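Local coordinates for uncharacterized protein conserved in bacteria (PDB 4FZ4) that is a surface antigen fragment of Streptococcus suis that probably binds host glycosaminoglycans and so helps the bacterium attach to host cells, at residues 87-92 and 100-105. Residues are numbered along the deposited sequence; the frame is centred on the assembly and turned at random.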
ATOM      1  N   ARG A  87      -5.798   2.174   5.632  1.00 28.35           N
ATOM      2  CA  ARG A  87      -6.570   1.437   6.620  1.00 23.01           C
ATOM      3  C   ARG A  87      -6.269   1.995   7.999  1.00 27.01           C
ATOM      4  O   ARG A  87      -7.161   2.080   8.837  1.00 37.39           O
ATOM      5  CB  ARG A  87      -6.239  -0.059   6.604  1.00 27.68           C
ATOM      6  CG  ARG A  87      -7.006  -0.842   5.543  1.00 32.48           C
ATOM      7  CD  ARG A  87      -6.819  -2.343   5.694  1.00 29.58           C
ATOM      8  NE  ARG A  87      -7.025  -3.018   4.417  1.00 35.65           N
ATOM      9  CZ  ARG A  87      -7.006  -4.335   4.246  1.00 38.01           C
ATOM     10  NH1 ARG A  87      -6.796  -5.140   5.280  1.00 34.96           N
ATOM     11  NH2 ARG A  87      -7.177  -4.846   3.033  1.00 37.74           N
ATOM     12  N   GLN A  88      -5.014   2.382   8.234  1.00 26.06           N
ATOM     13  CA  GLN A  88      -4.619   2.930   9.536  1.00 27.87           C
ATOM     14  C   GLN A  88      -5.245   4.293   9.816  1.00 26.47           C
ATOM     15  O   GLN A  88      -5.780   4.523  10.892  1.00 36.91           O
ATOM     16  CB  GLN A  88      -3.092   3.033   9.638  1.00 25.53           C
ATOM     17  CG  GLN A  88      -2.367   1.675   9.756  1.00 15.58           C
ATOM     18  CD  GLN A  88      -0.847   1.839   9.741  1.00 20.78           C
ATOM     19  OE1 GLN A  88      -0.271   2.481  10.619  1.00 33.55           O
ATOM     20  NE2 GLN A  88      -0.197   1.270   8.733  1.00 23.87           N
ATOM     21  N   VAL A  89      -5.187   5.197   8.843  1.00 32.19           N
ATOM     22  CA  VAL A  89      -5.766   6.525   9.013  1.00 27.57           C
ATOM     23  C   VAL A  89      -7.278   6.420   9.209  1.00 28.57           C
ATOM     24  O   VAL A  89      -7.850   7.111  10.048  1.00 35.29           O
ATOM     25  CB  VAL A  89      -5.487   7.408   7.798  1.00 34.98           C
ATOM     26  CG1 VAL A  89      -6.094   8.784   8.007  1.00 39.71           C
ATOM     27  CG2 VAL A  89      -3.993   7.503   7.571  1.00 23.49           C
ATOM     28  N   ALA A  90      -7.927   5.554   8.439  1.00 28.84           N
ATOM     29  CA  ALA A  90      -9.370   5.377   8.575  1.00 28.67           C
ATOM     30  C   ALA A  90      -9.664   5.087  10.036  1.00 35.85           C
ATOM     31  O   ALA A  90     -10.545   5.697  10.638  1.00 42.75           O
ATOM     32  CB  ALA A  90      -9.845   4.219   7.722  1.00 30.37           C
ATOM     33  N   GLU A  91      -8.900   4.157  10.606  1.00 36.93           N
ATOM     34  CA  GLU A  91      -9.073   3.766  12.000  1.00 41.09           C
ATOM     35  C   GLU A  91      -8.785   4.935  12.929  1.00 38.49           C
ATOM     36  O   GLU A  91      -9.545   5.197  13.868  1.00 47.15           O
ATOM     37  CB  GLU A  91      -8.149   2.593  12.345  1.00 50.84           C
ATOM     38  CG  GLU A  91      -8.659   1.752  13.501  1.00 59.11           C
ATOM     39  CD  GLU A  91      -9.877   0.917  13.125  1.00 67.09           C
ATOM     40  OE1 GLU A  91     -10.696   1.374  12.299  1.00 69.99           O
ATOM     41  OE2 GLU A  91     -10.025  -0.197  13.667  1.00 71.15           O
ATOM     42  N   LEU A  92      -7.694   5.647  12.665  1.00 37.94           N
ATOM     43  CA  LEU A  92      -7.325   6.799  13.489  1.00 34.74           C
ATOM     44  C   LEU A  92      -8.372   7.905  13.413  1.00 40.73           C
ATOM     45  O   LEU A  92      -8.731   8.499  14.431  1.00 41.74           O
ATOM     46  CB  LEU A  92      -5.966   7.342  13.053  1.00 29.21           C
ATOM     47  CG  LEU A  92      -4.807   6.403  13.410  1.00 38.61           C
ATOM     48  CD1 LEU A  92      -3.522   6.935  12.814  1.00 38.88           C
ATOM     49  CD2 LEU A  92      -4.684   6.276  14.933  1.00 37.15           C
ATOM     50  N   ASN A 100      -8.023  18.244  13.093  1.00 50.80           N
ATOM     51  CA  ASN A 100      -7.579  18.801  11.829  1.00 53.29           C
ATOM     52  C   ASN A 100      -6.337  18.159  11.237  1.00 45.14           C
ATOM     53  O   ASN A 100      -6.372  17.666  10.111  1.00 55.11           O
ATOM     54  CB  ASN A 100      -7.373  20.308  11.974  1.00 60.78           C
ATOM     55  CG  ASN A 100      -8.689  21.073  11.992  1.00 71.42           C
ATOM     56  OD1 ASN A 100      -8.714  22.285  12.204  1.00 77.82           O
ATOM     57  ND2 ASN A 100      -9.789  20.364  11.762  1.00 73.73           N
ATOM     58  N   THR A 101      -5.243  18.162  11.990  1.00 36.45           N
ATOM     59  CA  THR A 101      -3.991  17.591  11.514  1.00 38.30           C
ATOM     60  C   THR A 101      -4.165  16.264  10.754  1.00 36.29           C
ATOM     61  O   THR A 101      -3.685  16.122   9.628  1.00 36.81           O
ATOM     62  CB  THR A 101      -3.027  17.396  12.681  1.00 42.38           C
ATOM     63  OG1 THR A 101      -2.993  18.602  13.459  1.00 43.13           O
ATOM     64  CG2 THR A 101      -1.619  17.081  12.168  1.00 47.39           C
ATOM     65  N   ILE A 102      -4.875  15.310  11.351  1.00 35.66           N
ATOM     66  CA  ILE A 102      -5.092  14.016  10.705  1.00 37.24           C
ATOM     67  C   ILE A 102      -5.849  14.163   9.385  1.00 45.05           C
ATOM     68  O   ILE A 102      -5.460  13.586   8.360  1.00 40.51           O
ATOM     69  CB  ILE A 102      -5.887  13.049  11.614  1.00 35.21           C
ATOM     70  CG1 ILE A 102      -5.161  12.859  12.951  1.00 36.97           C
ATOM     71  CG2 ILE A 102      -6.053  11.704  10.910  1.00 30.68           C
ATOM     72  CD1 ILE A 102      -5.888  11.937  13.926  1.00 33.58           C
ATOM     73  N   GLU A 103      -6.930  14.938   9.415  1.00 47.81           N
ATOM     74  CA  GLU A 103      -7.745  15.156   8.228  1.00 43.85           C
ATOM     75  C   GLU A 103      -6.937  15.855   7.139  1.00 40.67           C
ATOM     76  O   GLU A 103      -7.042  15.516   5.963  1.00 45.85           O
ATOM     77  CB  GLU A 103      -8.964  16.012   8.573  1.00 44.92           C
ATOM     78  CG  GLU A 103      -9.656  15.663   9.890  1.00 63.05           C
ATOM     79  CD  GLU A 103     -10.076  14.204   9.989  1.00 77.57           C
ATOM     80  OE1 GLU A 103     -10.678  13.694   9.019  1.00 82.71           O
ATOM     81  OE2 GLU A 103      -9.815  13.575  11.044  1.00 75.37           O
ATOM     82  N   GLU A 104      -6.118  16.820   7.544  1.00 34.58           N
ATOM     83  CA  GLU A 104      -5.297  17.593   6.616  1.00 41.67           C
ATOM     84  C   GLU A 104      -4.165  16.796   5.970  1.00 47.03           C
ATOM     85  O   GLU A 104      -3.961  16.885   4.754  1.00 50.31           O
ATOM     86  CB  GLU A 104      -4.710  18.810   7.334  1.00 43.17           C
ATOM     87  CG  GLU A 104      -5.755  19.753   7.905  1.00 55.37           C
ATOM     88  CD  GLU A 104      -5.185  20.694   8.949  1.00 72.16           C
ATOM     89  OE1 GLU A 104      -5.936  21.567   9.435  1.00 76.05           O
ATOM     90  OE2 GLU A 104      -3.989  20.555   9.291  1.00 75.64           O
ATOM     91  N   GLU A 105      -3.418  16.039   6.777  1.00 33.86           N
ATOM     92  CA  GLU A 105      -2.315  15.242   6.246  1.00 26.06           C
ATOM     93  C   GLU A 105      -2.912  14.220   5.281  1.00 30.09           C
ATOM     94  O   GLU A 105      -2.448  14.059   4.155  1.00 36.41           O
ATOM     95  CB  GLU A 105      -1.568  14.529   7.382  1.00 29.90           C
ATOM     96  CG  GLU A 105      -0.848  15.460   8.360  1.00 35.26           C
ATOM     97  CD  GLU A 105       0.497  15.947   7.857  1.00 35.53           C
ATOM     98  OE1 GLU A 105       0.791  15.776   6.656  1.00 35.76           O
ATOM     99  OE2 GLU A 105       1.263  16.513   8.667  1.00 46.65           O
TER
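Val89 and Ile102 meet through one methyl apiece, CG1 of the valine lying 4.1 Å from CG2 of the isoleucine, and they illustrate how two helices can meet chiefly through branched aliphatic side chains. Rather than meeting head-on, the two side chains pass side by side, each heading the other way. In both residues the touching methyl is the branch trans to the main-chain nitrogen (chi1 -180° in Val89). In Val89, CG2 turns aside, remaining 5.7 Å from the methyl CG2 of Ile102. In Ile102 the longer branch, with CG1 anti to the carbonyl carbon and an extended chi2 of 179°, carries CD1 along the partner helix to Leu92. There CD1 comes to 4.5 Å from Leu92 O and 4.7 Å from Leu92 CB, so the isoleucine reaches across one turn of the opposite helix, from Val89 to Leu92. The leucine directs its CB toward the short helix, and its side chain also touches Val145 of helix 123-152. This is a helical hairpin: helix 66-95 and the shorter helix 100-110 run antiparallel, joined by a tight connection, and within 87-92 and 100-105 the CA atoms of Val89 and Ile102 are the nearest pair, 7.7 Å apart. Farther along helix 100-110, Tyr106 and Leu110 extend the apolar surface against Val89, while helix 123-152 adds contacts on both members of the hairpin. Polar links lie beside this apolar contact. Asp99 OD2 accepts a hydrogen bond from the backbone N of Ile102 in the first turn of the short helix. Glu103, whose CB points away from residues 87-92, bends its carboxylate back to form a salt bridge with Arg93, linking the two helices.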